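Local coordinates for uncharacterized protein (Leptospira interrogans serogroup Icterohaemorrhagiae serovar copenhageni, PDB 6ULO) that is of unknown function but carries a DUF7790 domain assigned to the NADP-Rossmann clan and is probably membrane-anchored in its full-length form, at residues D138-V141 with Y142-Y146. Numbering follows the deposited sequence. Where two conformers were deposited one is given.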
loop_
_atom_site.group_PDB
_atom_site.type_symbol
_atom_site.label_atom_id
_atom_site.label_comp_id
_atom_site.label_asym_id
_atom_site.label_seq_id
_atom_site.Cartn_x
_atom_site.Cartn_y
_atom_site.Cartn_z
ATOM N N ASP A 138 3.730 -19.834 16.440
ATOM C CA ASP A 138 3.195 -20.643 15.345
ATOM C C ASP A 138 3.973 -20.313 14.069
ATOM O O ASP A 138 3.413 -19.818 13.077
ATOM C CB ASP A 138 1.691 -20.440 15.148
ATOM C CG ASP A 138 1.276 -18.973 14.967
ATOM O OD1 ASP A 138 2.062 -18.029 15.225
ATOM O OD2 ASP A 138 0.087 -18.795 14.590
ATOM N N PRO A 139 5.289 -20.557 14.050
ATOM C CA PRO A 139 6.067 -20.105 12.898
ATOM C C PRO A 139 5.703 -20.800 11.617
ATOM O O PRO A 139 5.983 -20.230 10.553
ATOM C CB PRO A 139 7.506 -20.448 13.302
ATOM C CG PRO A 139 7.325 -21.648 14.256
ATOM C CD PRO A 139 6.119 -21.259 15.047
ATOM N N GLU A 140 5.139 -22.012 11.654
ATOM C CA GLU A 140 4.843 -22.694 10.398
ATOM C C GLU A 140 3.831 -21.929 9.546
ATOM O O GLU A 140 3.874 -22.024 8.321
ATOM C CB GLU A 140 4.329 -24.101 10.673
ATOM C CG GLU A 140 4.373 -25.031 9.477
ATOM C CD GLU A 140 5.787 -25.329 8.944
ATOM O OE1 GLU A 140 6.815 -25.081 9.614
ATOM O OE2 GLU A 140 5.878 -25.858 7.813
ATOM N N VAL A 141 2.923 -21.163 10.164
ATOM C CA VAL A 141 1.996 -20.324 9.408
ATOM C C VAL A 141 2.792 -19.431 8.475
ATOM O O VAL A 141 2.463 -19.267 7.281
ATOM C CB VAL A 141 1.132 -19.499 10.382
ATOM C CG1 VAL A 141 0.345 -18.429 9.657
ATOM C CG2 VAL A 141 0.167 -20.423 11.166
ATOM N N TYR A 142 3.864 -18.837 9.009
ATOM C CA TYR A 142 4.673 -17.871 8.276
ATOM C C TYR A 142 5.686 -18.548 7.372
ATOM O O TYR A 142 5.971 -18.025 6.292
ATOM C CB TYR A 142 5.320 -16.886 9.264
ATOM C CG TYR A 142 4.239 -16.203 10.078
ATOM C CD1 TYR A 142 3.619 -15.045 9.631
ATOM C CD2 TYR A 142 3.782 -16.782 11.289
ATOM C CE1 TYR A 142 2.572 -14.472 10.365
ATOM C CE2 TYR A 142 2.759 -16.231 12.000
ATOM C CZ TYR A 142 2.169 -15.080 11.562
ATOM O OH TYR A 142 1.141 -14.574 12.329
ATOM N N LYS A 143 6.217 -19.717 7.762
ATOM C CA LYS A 143 7.122 -20.432 6.869
ATOM C C LYS A 143 6.400 -20.865 5.603
ATOM O O LYS A 143 6.962 -20.799 4.502
ATOM C CB LYS A 143 7.746 -21.644 7.570
ATOM C CG LYS A 143 8.667 -21.277 8.694
ATOM C CD LYS A 143 9.218 -22.536 9.379
ATOM C CE LYS A 143 10.700 -22.536 9.460
ATOM N NZ LYS A 143 11.216 -23.756 10.138
ATOM N N LYS A 144 5.143 -21.305 5.732
ATOM C CA LYS A 144 4.366 -21.664 4.555
ATOM C C LYS A 144 4.171 -20.453 3.654
ATOM O O LYS A 144 4.329 -20.544 2.437
ATOM C CB LYS A 144 3.006 -22.218 4.979
ATOM C CG LYS A 144 3.019 -23.618 5.591
ATOM C CD LYS A 144 1.581 -24.015 5.938
ATOM C CE LYS A 144 1.502 -25.382 6.532
ATOM N NZ LYS A 144 2.247 -26.312 5.673
ATOM N N VAL A 145 3.810 -19.308 4.239
ATOM C CA VAL A 145 3.660 -18.079 3.454
ATOM C C VAL A 145 4.972 -17.719 2.767
ATOM O O VAL A 145 4.985 -17.372 1.575
ATOM C CB VAL A 145 3.112 -16.921 4.318
ATOM C CG1 VAL A 145 3.182 -15.601 3.533
ATOM C CG2 VAL A 145 1.694 -17.209 4.738
ATOM N N TYR A 146 6.097 -17.823 3.480
ATOM C CA TYR A 146 7.392 -17.525 2.864
ATOM C C TYR A 146 7.605 -18.387 1.633
ATOM O O TYR A 146 7.986 -17.889 0.568
ATOM C CB TYR A 146 8.535 -17.764 3.869
ATOM C CG TYR A 146 9.895 -17.473 3.259
ATOM C CD1 TYR A 146 10.543 -16.259 3.508
ATOM C CD2 TYR A 146 10.550 -18.416 2.471
ATOM C CE1 TYR A 146 11.790 -15.970 2.923
ATOM C CE2 TYR A 146 11.794 -18.147 1.888
ATOM C CZ TYR A 146 12.407 -16.927 2.133
ATOM O OH TYR A 146 13.639 -16.679 1.565
HETATM O O HOH W 1 -0.824 -16.804 12.913
#
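The side chains of D138 and V141 meet the ring of Y142 in a local contact within the first turns of helix 139-166, at the surface of the α-helical part of the chain that contains helices 94-109 and 125-135. V141 lies beside Y142, both side chains pointing the same way, and its CG1 sits over one face of the ring, 4.2 Å from the centroid and 15° off the normal, a CH-pi contact displaced toward the rim. CG1 reaches this place because it stands anti to the backbone N of V141 (chi1 169°). At the ring edge, D138 OD1 lies in plane, 3.8 Å from Y142 CE2, its carboxylate turned 73° from the ring. The other carboxylate oxygen, OD2, accepts a hydrogen bond from a water 2.8 Å away, and the same water hydrogen-bonds to Y142 OH at 3.0 Å, bridging the two side chains. F136 stacks with the Y142 ring and H98 meets it edge to face, probably limiting its rotation.

On another side of the helix, E140 OE1 rests against the aliphatic part of K143, 3.5 Å from CD, but the ammonium of K143 bonds to Q133. K144 runs past the E140 carbonyl, and its NZ stops 4.2 Å from E140 OE2, beyond a salt bridge yet near enough for some probable electrostatic attraction.

Beneath these side chains, D138 O accepts V141 N, P139 O accepts K143 N at 2.8 Å and, weakly, Y142 N, and K144 N bonds to E140 O. Such a passage from i-to-i+3 to i-to-i+4 bonds is characteristic of the start of a surface α-helix, here packed through Y142 and V145 against neighbouring helices.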